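Local coordinates for protein putative modulator of DNA gyrase (Bacteroides thetaiotaomicron, PDB 1VPB) that is of unconfirmed function but probably acts as a metallopeptidase of the PmbA/TldD type, at residues G183-T188 with R307-E312; L260-S265 with G414-L419; Y330-Y335 with M340-T345. All coordinates share one frame; numbering follows the deposited sequence.

Contact 1: residues G183-T188 with R307-E312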
ATOM      1  N   GLY A 183     -16.463 -21.367 -13.754  1.00 33.38           N
ATOM      2  CA  GLY A 183     -16.261 -20.196 -14.620  1.00 35.91           C
ATOM      3  C   GLY A 183     -14.838 -19.869 -14.871  1.00 35.73           C
ATOM      4  O   GLY A 183     -13.966 -20.202 -14.088  1.00 33.91           O
ATOM      5  N   GLU A 184     -14.563 -19.194 -15.993  1.00 32.55           N
ATOM      6  CA  GLU A 184     -13.204 -18.801 -16.245  1.00 33.99           C
ATOM      7  C   GLU A 184     -13.153 -17.496 -17.002  1.00 36.72           C
ATOM      8  O   GLU A 184     -14.114 -17.133 -17.719  1.00 35.13           O
ATOM      9  CB  GLU A 184     -12.391 -19.846 -16.933  1.00 40.66           C
ATOM     10  CG  GLU A 184     -12.719 -20.186 -18.318  1.00 43.88           C
ATOM     11  CD  GLU A 184     -11.718 -21.227 -18.853  1.00 48.92           C
ATOM     12  OE1 GLU A 184     -10.477 -21.041 -18.816  1.00 57.00           O
ATOM     13  OE2 GLU A 184     -12.224 -22.238 -19.261  1.00 49.98           O
ATOM     14  N   THR A 185     -12.086 -16.759 -16.713  1.00 34.23           N
ATOM     15  CA  THR A 185     -11.840 -15.457 -17.342  1.00 33.65           C
ATOM     16  C   THR A 185     -10.401 -15.331 -17.781  1.00 34.37           C
ATOM     17  O   THR A 185      -9.510 -16.020 -17.290  1.00 35.78           O
ATOM     18  CB  THR A 185     -12.202 -14.343 -16.395  1.00 36.11           C
ATOM     19  OG1 THR A 185     -11.387 -14.421 -15.186  1.00 37.30           O
ATOM     20  CG2 THR A 185     -13.619 -14.444 -15.955  1.00 38.69           C
ATOM     21  N   LYS A 186     -10.152 -14.457 -18.764  1.00 32.97           N
ATOM     22  CA  LYS A 186      -8.774 -14.145 -19.182  1.00 33.15           C
ATOM     23  C   LYS A 186      -8.817 -12.738 -19.754  1.00 31.97           C
ATOM     24  O   LYS A 186      -9.804 -12.343 -20.348  1.00 33.93           O
ATOM     25  CB  LYS A 186      -8.188 -15.117 -20.235  1.00 36.87           C
ATOM     26  CG  LYS A 186      -9.008 -15.208 -21.494  1.00 39.47           C
ATOM     27  CD  LYS A 186      -8.424 -16.238 -22.476  1.00 45.02           C
ATOM     28  CE  LYS A 186      -9.370 -16.453 -23.638  1.00 56.52           C
ATOM     29  NZ  LYS A 186      -8.589 -17.048 -24.738  1.00 63.70           N
ATOM     30  N   SER A 187      -7.770 -11.973 -19.475  1.00 30.99           N
ATOM     31  CA  SER A 187      -7.637 -10.638 -20.005  1.00 31.33           C
ATOM     32  C   SER A 187      -6.186 -10.191 -20.069  1.00 32.94           C
ATOM     33  O   SER A 187      -5.289 -10.746 -19.391  1.00 32.87           O
ATOM     34  CB  SER A 187      -8.450  -9.649 -19.204  1.00 34.93           C
ATOM     35  OG  SER A 187      -7.976  -9.586 -17.862  1.00 37.53           O
ATOM     36  N   THR A 188      -5.965  -9.144 -20.885  1.00 32.12           N
ATOM     37  CA  THR A 188      -4.669  -8.487 -20.998  1.00 30.33           C
ATOM     38  C   THR A 188      -4.817  -7.009 -20.745  1.00 31.85           C
ATOM     39  O   THR A 188      -5.956  -6.449 -20.739  1.00 32.81           O
ATOM     40  CB  THR A 188      -4.024  -8.718 -22.406  1.00 33.37           C
ATOM     41  OG1 THR A 188      -5.042  -8.408 -23.405  1.00 33.82           O
ATOM     42  CG2 THR A 188      -3.650 -10.131 -22.593  1.00 33.57           C
ATOM     43  N   ARG A 307     -17.408  -8.176 -17.434  1.00 33.30           N
ATOM     44  CA  ARG A 307     -17.440  -9.522 -16.839  1.00 33.03           C
ATOM     45  C   ARG A 307     -18.842 -10.081 -16.773  1.00 29.68           C
ATOM     46  O   ARG A 307     -19.816  -9.337 -16.643  1.00 33.96           O
ATOM     47  CB  ARG A 307     -16.812  -9.491 -15.432  1.00 32.07           C
ATOM     48  CG  ARG A 307     -17.509  -8.602 -14.483  1.00 34.20           C
ATOM     49  CD  ARG A 307     -16.912  -8.633 -13.075  1.00 33.02           C
ATOM     50  NE  ARG A 307     -17.625  -7.688 -12.203  1.00 34.42           N
ATOM     51  CZ  ARG A 307     -17.514  -7.658 -10.881  1.00 37.64           C
ATOM     52  NH1 ARG A 307     -16.707  -8.495 -10.223  1.00 35.90           N
ATOM     53  NH2 ARG A 307     -18.176  -6.751 -10.219  1.00 37.43           N
ATOM     54  N   TYR A 308     -18.938 -11.411 -16.932  1.00 31.80           N
ATOM     55  CA  TYR A 308     -20.239 -12.064 -16.840  1.00 30.63           C
ATOM     56  C   TYR A 308     -20.649 -12.546 -15.436  1.00 32.77           C
ATOM     57  O   TYR A 308     -21.776 -12.907 -15.233  1.00 33.21           O
ATOM     58  CB  TYR A 308     -20.286 -13.247 -17.800  1.00 30.90           C
ATOM     59  CG  TYR A 308     -20.434 -12.814 -19.266  1.00 29.05           C
ATOM     60  CD1 TYR A 308     -21.376 -11.869 -19.607  1.00 33.87           C
ATOM     61  CD2 TYR A 308     -19.594 -13.324 -20.260  1.00 31.67           C
ATOM     62  CE1 TYR A 308     -21.515 -11.465 -20.934  1.00 31.71           C
ATOM     63  CE2 TYR A 308     -19.729 -12.920 -21.615  1.00 33.68           C
ATOM     64  CZ  TYR A 308     -20.720 -11.984 -21.922  1.00 32.77           C
ATOM     65  OH  TYR A 308     -20.877 -11.556 -23.253  1.00 32.74           O
ATOM     66  N   PHE A 309     -19.695 -12.532 -14.512  1.00 33.67           N
ATOM     67  CA  PHE A 309     -20.009 -12.917 -13.136  1.00 32.14           C
ATOM     68  C   PHE A 309     -19.065 -12.216 -12.171  1.00 32.69           C
ATOM     69  O   PHE A 309     -17.960 -11.846 -12.540  1.00 33.87           O
ATOM     70  CB  PHE A 309     -19.958 -14.444 -12.938  1.00 34.13           C
ATOM     71  CG  PHE A 309     -18.750 -15.096 -13.489  1.00 31.36           C
ATOM     72  CD1 PHE A 309     -18.721 -15.558 -14.823  1.00 31.49           C
ATOM     73  CD2 PHE A 309     -17.638 -15.314 -12.686  1.00 37.92           C
ATOM     74  CE1 PHE A 309     -17.625 -16.178 -15.318  1.00 35.72           C
ATOM     75  CE2 PHE A 309     -16.536 -15.958 -13.196  1.00 33.86           C
ATOM     76  CZ  PHE A 309     -16.533 -16.346 -14.544  1.00 35.65           C
ATOM     77  N   ASP A 310     -19.504 -12.092 -10.920  1.00 33.70           N
ATOM     78  CA  ASP A 310     -18.603 -11.599  -9.889  1.00 34.16           C
ATOM     79  C   ASP A 310     -17.902 -12.740  -9.203  1.00 38.40           C
ATOM     80  O   ASP A 310     -18.018 -13.917  -9.601  1.00 36.15           O
ATOM     81  CB  ASP A 310     -19.340 -10.690  -8.921  1.00 32.88           C
ATOM     82  CG  ASP A 310     -20.278 -11.420  -7.957  1.00 34.96           C
ATOM     83  OD1 ASP A 310     -20.425 -12.687  -7.983  1.00 34.80           O
ATOM     84  OD2 ASP A 310     -20.880 -10.728  -7.081  1.00 37.75           O
ATOM     85  N   ASN A 311     -17.162 -12.429  -8.127  1.00 37.95           N
ATOM     86  CA  ASN A 311     -16.435 -13.534  -7.463  1.00 38.84           C
ATOM     87  C   ASN A 311     -17.246 -14.579  -6.688  1.00 40.46           C
ATOM     88  O   ASN A 311     -16.684 -15.605  -6.247  1.00 46.90           O
ATOM     89  CB  ASN A 311     -15.328 -12.887  -6.600  1.00 38.94           C
ATOM     90  CG  ASN A 311     -14.239 -12.214  -7.448  1.00 51.46           C
ATOM     91  OD1 ASN A 311     -14.258 -12.255  -8.707  1.00 60.55           O
ATOM     92  ND2 ASN A 311     -13.244 -11.609  -6.758  1.00 60.78           N
ATOM     93  N   GLU A 312     -18.548 -14.367  -6.513  1.00 36.80           N
ATOM     94  CA  GLU A 312     -19.452 -15.274  -5.908  1.00 37.93           C
ATOM     95  C   GLU A 312     -20.191 -16.105  -6.994  1.00 35.41           C
ATOM     96  O   GLU A 312     -21.140 -16.791  -6.643  1.00 37.79           O
ATOM     97  CB  GLU A 312     -20.592 -14.537  -5.137  1.00 42.19           C
ATOM     98  CG  GLU A 312     -20.284 -13.622  -4.008  1.00 56.58           C
ATOM     99  CD  GLU A 312     -21.477 -13.589  -3.069  1.00 54.28           C
ATOM    100  OE1 GLU A 312     -22.484 -12.878  -3.298  1.00 47.04           O
ATOM    101  OE2 GLU A 312     -21.421 -14.349  -2.123  1.00 54.57           O
TER

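Contact 2: residues L260-S265 with G414-L419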
ATOM      1  N   LEU A 260     -17.465  11.024  -8.068  1.00 32.41           N
ATOM      2  CA  LEU A 260     -18.462  10.002  -8.145  1.00 32.54           C
ATOM      3  C   LEU A 260     -18.149   8.840  -7.228  1.00 33.59           C
ATOM      4  O   LEU A 260     -19.041   8.193  -6.662  1.00 33.94           O
ATOM      5  CB  LEU A 260     -18.572   9.452  -9.572  1.00 33.65           C
ATOM      6  CG  LEU A 260     -19.692   8.468  -9.809  1.00 33.84           C
ATOM      7  CD1 LEU A 260     -21.070   9.038  -9.548  1.00 37.18           C
ATOM      8  CD2 LEU A 260     -19.622   7.990 -11.253  1.00 36.86           C
ATOM      9  N   SER A 261     -16.860   8.603  -7.071  1.00 33.35           N
ATOM     10  CA  SER A 261     -16.370   7.457  -6.291  1.00 36.21           C
ATOM     11  C   SER A 261     -17.025   7.303  -4.898  1.00 34.25           C
ATOM     12  O   SER A 261     -17.503   6.236  -4.593  1.00 35.11           O
ATOM     13  CB  SER A 261     -14.845   7.543  -6.149  1.00 37.46           C
ATOM     14  OG  SER A 261     -14.399   6.373  -5.530  1.00 45.18           O
ATOM     15  N   PRO A 262     -17.088   8.343  -4.070  1.00 34.79           N
ATOM     16  CA  PRO A 262     -17.730   8.190  -2.768  1.00 34.84           C
ATOM     17  C   PRO A 262     -19.204   7.900  -2.814  1.00 39.29           C
ATOM     18  O   PRO A 262     -19.743   7.298  -1.880  1.00 38.13           O
ATOM     19  CB  PRO A 262     -17.433   9.496  -2.059  1.00 40.16           C
ATOM     20  CG  PRO A 262     -16.998  10.432  -3.063  1.00 39.32           C
ATOM     21  CD  PRO A 262     -16.471   9.677  -4.221  1.00 36.69           C
ATOM     22  N   MET A 263     -19.873   8.283  -3.904  1.00 36.05           N
ATOM     23  CA  MET A 263     -21.280   7.933  -4.058  1.00 34.30           C
ATOM     24  C   MET A 263     -21.371   6.434  -4.283  1.00 33.60           C
ATOM     25  O   MET A 263     -22.242   5.751  -3.738  1.00 34.51           O
ATOM     26  CB  MET A 263     -21.872   8.660  -5.257  1.00 33.94           C
ATOM     27  CG  MET A 263     -21.886  10.181  -5.133  1.00 38.50           C
ATOM     28  SD  MET A 263     -23.121  10.862  -4.009  1.00 35.96           S
ATOM     29  CE  MET A 263     -24.610  10.693  -4.891  1.00 36.63           C
ATOM     30  N   ILE A 264     -20.465   5.909  -5.094  1.00 34.25           N
ATOM     31  CA  ILE A 264     -20.507   4.478  -5.394  1.00 34.29           C
ATOM     32  C   ILE A 264     -20.138   3.654  -4.154  1.00 36.10           C
ATOM     33  O   ILE A 264     -20.746   2.636  -3.901  1.00 34.27           O
ATOM     34  CB  ILE A 264     -19.561   4.174  -6.536  1.00 37.15           C
ATOM     35  CG1 ILE A 264     -19.993   5.001  -7.768  1.00 35.64           C
ATOM     36  CG2 ILE A 264     -19.516   2.680  -6.864  1.00 37.21           C
ATOM     37  CD1 ILE A 264     -21.362   4.822  -8.203  1.00 38.26           C
ATOM     38  N   SER A 265     -19.203   4.139  -3.356  1.00 37.55           N
ATOM     39  CA  SER A 265     -18.849   3.448  -2.099  1.00 37.81           C
ATOM     40  C   SER A 265     -20.048   3.337  -1.173  1.00 37.15           C
ATOM     41  O   SER A 265     -20.255   2.313  -0.518  1.00 36.07           O
ATOM     42  CB  SER A 265     -17.705   4.168  -1.402  1.00 38.90           C
ATOM     43  OG  SER A 265     -16.513   4.144  -2.159  1.00 41.78           O
ATOM     44  N   GLY A 414     -18.681  20.889   0.721  1.00 37.64           N
ATOM     45  CA  GLY A 414     -20.128  20.782   0.557  1.00 37.24           C
ATOM     46  C   GLY A 414     -20.586  19.427   1.009  1.00 37.63           C
ATOM     47  O   GLY A 414     -19.916  18.773   1.808  1.00 36.03           O
ATOM     48  N   ASN A 415     -21.735  18.986   0.479  1.00 35.43           N
ATOM     49  CA  ASN A 415     -22.260  17.675   0.762  1.00 32.12           C
ATOM     50  C   ASN A 415     -22.468  17.007  -0.584  1.00 33.18           C
ATOM     51  O   ASN A 415     -22.903  17.649  -1.541  1.00 32.78           O
ATOM     52  CB  ASN A 415     -23.579  17.739   1.548  1.00 35.17           C
ATOM     53  CG  ASN A 415     -24.140  16.363   1.831  1.00 39.30           C
ATOM     54  OD1 ASN A 415     -24.855  15.762   1.008  1.00 35.31           O
ATOM     55  ND2 ASN A 415     -23.796  15.826   3.001  1.00 39.60           N
ATOM     56  N   LEU A 416     -22.095  15.747  -0.669  1.00 30.98           N
ATOM     57  CA  LEU A 416     -22.060  15.042  -1.957  1.00 31.26           C
ATOM     58  C   LEU A 416     -23.443  14.937  -2.604  1.00 34.38           C
ATOM     59  O   LEU A 416     -23.570  14.982  -3.830  1.00 33.68           O
ATOM     60  CB  LEU A 416     -21.436  13.668  -1.811  1.00 34.74           C
ATOM     61  CG  LEU A 416     -19.915  13.702  -1.597  1.00 34.42           C
ATOM     62  CD1 LEU A 416     -19.454  12.311  -1.143  1.00 36.05           C
ATOM     63  CD2 LEU A 416     -19.174  14.095  -2.919  1.00 35.60           C
ATOM     64  N   ILE A 417     -24.478  14.809  -1.802  1.00 33.51           N
ATOM     65  CA  ILE A 417     -25.808  14.703  -2.379  1.00 33.96           C
ATOM     66  C   ILE A 417     -26.229  15.980  -3.070  1.00 32.25           C
ATOM     67  O   ILE A 417     -26.671  15.940  -4.208  1.00 35.25           O
ATOM     68  CB  ILE A 417     -26.855  14.267  -1.293  1.00 34.82           C
ATOM     69  CG1 ILE A 417     -26.528  12.912  -0.750  1.00 35.75           C
ATOM     70  CG2 ILE A 417     -28.261  14.224  -1.859  1.00 38.09           C
ATOM     71  CD1 ILE A 417     -27.465  12.510   0.366  1.00 39.59           C
ATOM     72  N   THR A 418     -26.095  17.123  -2.392  1.00 32.08           N
ATOM     73  CA  THR A 418     -26.437  18.417  -3.008  1.00 31.56           C
ATOM     74  C   THR A 418     -25.479  18.761  -4.144  1.00 34.47           C
ATOM     75  O   THR A 418     -25.859  19.401  -5.141  1.00 32.06           O
ATOM     76  CB  THR A 418     -26.595  19.557  -1.968  1.00 36.26           C
ATOM     77  OG1 THR A 418     -25.575  19.474  -0.950  1.00 31.96           O
ATOM     78  CG2 THR A 418     -27.921  19.378  -1.222  1.00 34.06           C
ATOM     79  N   LEU A 419     -24.227  18.356  -4.026  1.00 33.52           N
ATOM     80  CA  LEU A 419     -23.309  18.509  -5.141  1.00 32.78           C
ATOM     81  C   LEU A 419     -23.855  17.811  -6.395  1.00 31.06           C
ATOM     82  O   LEU A 419     -23.998  18.444  -7.451  1.00 32.40           O
ATOM     83  CB  LEU A 419     -21.956  17.919  -4.823  1.00 31.48           C
ATOM     84  CG  LEU A 419     -20.966  18.030  -6.001  1.00 31.75           C
ATOM     85  CD1 LEU A 419     -20.559  19.439  -6.384  1.00 31.46           C
ATOM     86  CD2 LEU A 419     -19.758  17.198  -5.704  1.00 34.19           C
TER

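Contact 3: residues Y330-Y335 with M340-T345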
ATOM      1  N   TYR A 330     -28.578  -0.692  -5.146  1.00 35.54           N
ATOM      2  CA  TYR A 330     -27.464  -0.881  -4.230  1.00 35.08           C
ATOM      3  C   TYR A 330     -26.684  -2.116  -4.717  1.00 36.40           C
ATOM      4  O   TYR A 330     -27.234  -2.971  -5.444  1.00 38.12           O
ATOM      5  CB  TYR A 330     -27.999  -1.149  -2.844  1.00 36.16           C
ATOM      6  CG  TYR A 330     -28.668  -0.021  -2.111  1.00 34.66           C
ATOM      7  CD1 TYR A 330     -28.101   1.240  -2.043  1.00 35.37           C
ATOM      8  CD2 TYR A 330     -29.809  -0.257  -1.374  1.00 40.87           C
ATOM      9  CE1 TYR A 330     -28.695   2.268  -1.259  1.00 35.05           C
ATOM     10  CE2 TYR A 330     -30.398   0.753  -0.635  1.00 39.09           C
ATOM     11  CZ  TYR A 330     -29.842   2.006  -0.585  1.00 35.85           C
ATOM     12  OH  TYR A 330     -30.479   2.996   0.169  1.00 38.83           O
ATOM     13  N   PHE A 331     -25.423  -2.236  -4.279  1.00 34.67           N
ATOM     14  CA  PHE A 331     -24.552  -3.327  -4.660  1.00 34.31           C
ATOM     15  C   PHE A 331     -24.394  -4.235  -3.437  1.00 36.52           C
ATOM     16  O   PHE A 331     -23.525  -3.986  -2.630  1.00 38.00           O
ATOM     17  CB  PHE A 331     -23.223  -2.830  -5.188  1.00 35.17           C
ATOM     18  CG  PHE A 331     -23.341  -2.160  -6.518  1.00 35.79           C
ATOM     19  CD1 PHE A 331     -23.529  -2.936  -7.649  1.00 37.16           C
ATOM     20  CD2 PHE A 331     -23.291  -0.784  -6.650  1.00 38.97           C
ATOM     21  CE1 PHE A 331     -23.713  -2.340  -8.884  1.00 40.62           C
ATOM     22  CE2 PHE A 331     -23.486  -0.203  -7.905  1.00 41.60           C
ATOM     23  CZ  PHE A 331     -23.691  -0.986  -8.989  1.00 41.79           C
ATOM     24  N   ILE A 332     -25.270  -5.225  -3.347  1.00 35.68           N
ATOM     25  CA  ILE A 332     -25.411  -6.063  -2.143  1.00 34.59           C
ATOM     26  C   ILE A 332     -25.055  -7.499  -2.451  1.00 34.69           C
ATOM     27  O   ILE A 332     -25.719  -8.131  -3.255  1.00 36.34           O
ATOM     28  CB  ILE A 332     -26.787  -5.964  -1.618  1.00 37.22           C
ATOM     29  CG1 ILE A 332     -27.157  -4.494  -1.377  1.00 37.33           C
ATOM     30  CG2 ILE A 332     -26.854  -6.649  -0.243  1.00 40.87           C
ATOM     31  CD1 ILE A 332     -28.529  -4.317  -0.899  1.00 41.20           C
ATOM     32  N   ASP A 333     -23.999  -8.006  -1.832  1.00 35.09           N
ATOM     33  CA  ASP A 333     -23.660  -9.406  -2.031  1.00 36.28           C
ATOM     34  C   ASP A 333     -24.515 -10.325  -1.148  1.00 36.42           C
ATOM     35  O   ASP A 333     -25.385  -9.894  -0.365  1.00 36.79           O
ATOM     36  CB  ASP A 333     -22.168  -9.657  -1.830  1.00 37.49           C
ATOM     37  CG  ASP A 333     -21.759  -9.632  -0.380  1.00 42.73           C
ATOM     38  OD1 ASP A 333     -22.540  -9.173   0.497  1.00 39.41           O
ATOM     39  OD2 ASP A 333     -20.607  -9.969  -0.091  1.00 43.31           O
ATOM     40  N   THR A 334     -24.265 -11.623  -1.266  1.00 37.27           N
ATOM     41  CA  THR A 334     -25.126 -12.626  -0.647  1.00 37.69           C
ATOM     42  C   THR A 334     -25.092 -12.447   0.873  1.00 37.39           C
ATOM     43  O   THR A 334     -26.134 -12.450   1.539  1.00 40.38           O
ATOM     44  CB  THR A 334     -24.677 -14.023  -1.068  1.00 43.27           C
ATOM     45  OG1 THR A 334     -24.900 -14.198  -2.493  1.00 43.36           O
ATOM     46  CG2 THR A 334     -25.542 -15.111  -0.447  1.00 45.37           C
ATOM     47  N   TYR A 335     -23.897 -12.315   1.408  1.00 37.64           N
ATOM     48  CA  TYR A 335     -23.715 -12.162   2.860  1.00 37.21           C
ATOM     49  C   TYR A 335     -24.436 -10.956   3.440  1.00 37.91           C
ATOM     50  O   TYR A 335     -25.234 -11.082   4.366  1.00 38.15           O
ATOM     51  CB  TYR A 335     -22.247 -12.070   3.142  1.00 35.97           C
ATOM     52  CG  TYR A 335     -21.890 -11.911   4.566  1.00 38.20           C
ATOM     53  CD1 TYR A 335     -22.125 -12.949   5.476  1.00 37.44           C
ATOM     54  CD2 TYR A 335     -21.279 -10.778   5.014  1.00 41.96           C
ATOM     55  CE1 TYR A 335     -21.791 -12.819   6.790  1.00 35.37           C
ATOM     56  CE2 TYR A 335     -20.918 -10.637   6.331  1.00 42.89           C
ATOM     57  CZ  TYR A 335     -21.178 -11.664   7.217  1.00 38.07           C
ATOM     58  OH  TYR A 335     -20.767 -11.473   8.527  1.00 44.63           O
ATOM     59  N   MET A 340     -29.017  -8.151   6.220  1.00 42.72           N
ATOM     60  CA  MET A 340     -29.943  -7.064   6.189  1.00 44.07           C
ATOM     61  C   MET A 340     -31.367  -7.512   5.976  1.00 44.32           C
ATOM     62  O   MET A 340     -32.291  -6.713   6.169  1.00 48.25           O
ATOM     63  CB  MET A 340     -29.538  -6.079   5.093  1.00 41.76           C
ATOM     64  CG  MET A 340     -28.288  -5.300   5.477  1.00 39.82           C
ATOM     65  SD  MET A 340     -28.002  -3.816   4.542  1.00 43.85           S
ATOM     66  CE  MET A 340     -27.417  -4.598   3.110  1.00 37.70           C
ATOM     67  N   GLY A 341     -31.550  -8.752   5.550  1.00 42.72           N
ATOM     68  CA  GLY A 341     -32.850  -9.278   5.229  1.00 44.14           C
ATOM     69  C   GLY A 341     -33.435  -8.693   3.963  1.00 48.30           C
ATOM     70  O   GLY A 341     -34.629  -8.395   3.894  1.00 48.18           O
ATOM     71  N   VAL A 342     -32.583  -8.504   2.949  1.00 46.34           N
ATOM     72  CA  VAL A 342     -33.028  -7.903   1.696  1.00 44.32           C
ATOM     73  C   VAL A 342     -32.494  -8.767   0.558  1.00 44.41           C
ATOM     74  O   VAL A 342     -31.753  -9.723   0.793  1.00 45.99           O
ATOM     75  CB  VAL A 342     -32.532  -6.493   1.523  1.00 44.90           C
ATOM     76  CG1 VAL A 342     -33.004  -5.562   2.648  1.00 48.37           C
ATOM     77  CG2 VAL A 342     -30.997  -6.475   1.447  1.00 40.62           C
ATOM     78  N   ASP A 343     -32.914  -8.451  -0.662  1.00 45.12           N
ATOM     79  CA  ASP A 343     -32.488  -9.221  -1.816  1.00 46.88           C
ATOM     80  C   ASP A 343     -31.096  -8.783  -2.254  1.00 44.93           C
ATOM     81  O   ASP A 343     -30.802  -7.577  -2.321  1.00 42.98           O
ATOM     82  CB  ASP A 343     -33.401  -8.970  -2.995  1.00 49.59           C
ATOM     83  CG  ASP A 343     -34.801  -9.522  -2.800  1.00 60.32           C
ATOM     84  OD1 ASP A 343     -34.971 -10.505  -2.060  1.00 59.57           O
ATOM     85  OD2 ASP A 343     -35.775  -9.013  -3.394  1.00 63.74           O
ATOM     86  N   PRO A 344     -30.251  -9.755  -2.582  1.00 43.54           N
ATOM     87  CA  PRO A 344     -28.936  -9.466  -3.105  1.00 41.25           C
ATOM     88  C   PRO A 344     -29.064  -8.997  -4.551  1.00 39.76           C
ATOM     89  O   PRO A 344     -30.027  -9.350  -5.244  1.00 41.12           O
ATOM     90  CB  PRO A 344     -28.217 -10.836  -3.060  1.00 39.65           C
ATOM     91  CG  PRO A 344     -29.322 -11.832  -3.120  1.00 42.49           C
ATOM     92  CD  PRO A 344     -30.520 -11.201  -2.528  1.00 46.42           C
ATOM     93  N   THR A 345     -28.061  -8.254  -5.005  1.00 37.76           N
ATOM     94  CA  THR A 345     -27.952  -7.791  -6.381  1.00 38.86           C
ATOM     95  C   THR A 345     -26.705  -8.297  -7.084  1.00 37.81           C
ATOM     96  O   THR A 345     -26.736  -9.305  -7.813  1.00 40.18           O
ATOM     97  CB  THR A 345     -28.133  -6.219  -6.454  1.00 40.41           C
ATOM     98  OG1 THR A 345     -27.161  -5.527  -5.617  1.00 35.89           O
ATOM     99  CG2 THR A 345     -29.448  -5.824  -5.941  1.00 41.49           C
TER

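Contact 1: residues G183-T188 with R307-E312
Phe309 meets residues 183-188 of strand 181-198 with the far end of its ring, where CZ makes the nearest approach to each of three residues. Phe309 CZ lies 3.9 Å from Gly183 CA, and the backbone N of Glu184 approaches the ring at its edge, near the ring plane, 3.8 Å from the same Phe309 CZ. The third neighbour is a methyl group: Thr185 CG2 stands 3.8 Å from Phe309 CZ, and the two side chains run obliquely to one another. The absence of a side chain at Gly183 matters here, because a CB at this position would point at the ring and collide with CZ.

Torsions bring both groups into place. The ring of Phe309 leaves the chain between its own backbone N and carbonyl carbon (chi1 48°), whereas in Thr185 the methyl is set beside the backbone N, anti to the carbonyl carbon. Farther out, Phe181, on the same strand, packs edge-to-face with the Phe309 ring. Behind Phe309 the loop folds into an Asx turn, in which Asp310 OD1 accepts from Glu312 N at 2.9 Å, met from above the carboxylate plane. The side chain of Glu184 starts away from the loop, and its OE2 forms a salt bridge with Lys19.

The contact joins the long antiparallel sheet to a loop of the C-terminal region and buries 125 Å². With neither hydrogen bond nor charge pair between the segments, it depends on shape and on the missing side chain at Gly183.

Contact 2: residues L260-S265 with G414-L419
Leu416 lays its CD1 methyl against the ring of Pro262, 3.6 Å from Pro262 CB and equally near Pro262 CG, the two side chains crossing at about a right angle. Its CB serves the second contact, with Met263 SD 3.9 Å from Leu416 CB. Here the two side chains lie antiparallel, passing alongside one another. Met263 reaches this position because its chain is bent at chi2 (-74°), which brings the sulfur nearer to Leu416 than the initial course of the side chain would suggest.

Both interactions are apolar, and Met263 and Leu416 are buried. Phe278, from a loop, touches both of these side chains, while Phe389 and Asn382 pack on Leu416 as well. The helix start that carries Leu416 is fixed by Asn415, whose OD1 accepts from Ile417 N at 3.0 Å, the donor lying above the carbonyl plane. Asn415 ND2 in turn donates to Thr386 O and Asp388 OD1, tying the cap to residues 386-388 of the same chain.

The arrangement is apolar helix-helix packing beside a β-sheet: helices 256-265 and 416-421 meet next to strand 388-399 of the mixed sheet, where Pro262 touches Tyr391 and Leu419 joins Leu416 on Phe389, and the second helix opens with an Asn N-cap.

Contact 3: residues Y330-Y335 with M340-T345
Ile332 and Thr345 carry most of this contact, with Pro344 third in buried surface. The hydroxyl of Thr345 joins two points of the opposite backbone: Thr345 OG1 donates to Tyr330 O at 2.6 Å, tilted 26° from the carbonyl plane, and accepts from Ile332 N at 3.0 Å along a nearly straight N-H line (172°). A third bond runs between the backbones, Thr345 N to Ile332 O at 2.9 Å, in the carbonyl plane. The hydroxyl can bridge both groups because chi1 of 57° sets OG1 between the backbone N and carbonyl carbon of Thr345, with the methyl beside the backbone N. A valine here would probably leave Tyr330 O without its donor and Ile332 N without its acceptor, so that the Thr345 N bond alone would remain of the three.

These bonds bring together the chain just before and just after the short helix 334-340. Asp333 is the N-cap, its OD1 accepting from Asn336 N, and Gly341, with positive phi, is the C-prime residue of a Schellman motif that ends the helix, with Val342 N bonded to Ala337 O and Gly341 N to Lys338 O.

On the apolar side, Ile332 CG2 lies 4.0 Å from Met340 CE, the side chains crossing obliquely. Ile332 CD1 lies between that methyl and Val342 CG2, 4.0 Å from the latter, and the isoleucine and valine cross at about a right angle. Met340 bends at its last torsion, bringing its terminal methyl to Ile332; Ala337 of the helix also touches the isoleucine. Pro344 comes alongside the backbone instead: its CB is 3.7 Å from Ile332 O and 4.0 Å from Asp333 O, while its ring also packs on Ala337 and Arg117.

In the fold
Contact 1 and contact 2 lie on opposite sides of the chain's centre, with their own centres 29 Å apart; contact 3 is about 20 Å from contact 1 and 21 Å from contact 2, centre to centre. Along the chain contacts 1 and 2 alternate their segments, contact 3 follows contact 1, and the loop closed by contact 2 encloses contact 3. Contact 1 joins strand 181-198 to the loop between strands 294-296 and 319-323, in the C-terminal region that also holds contact 2 (helices 256-265 and 416-421) and contact 3. Contacts 1 and 3 touch directly through a probable hydrogen bond, Glu312 OE1 to Thr334 OG1, so the loop meeting strand 181-198 also meets the start of helix 334-340.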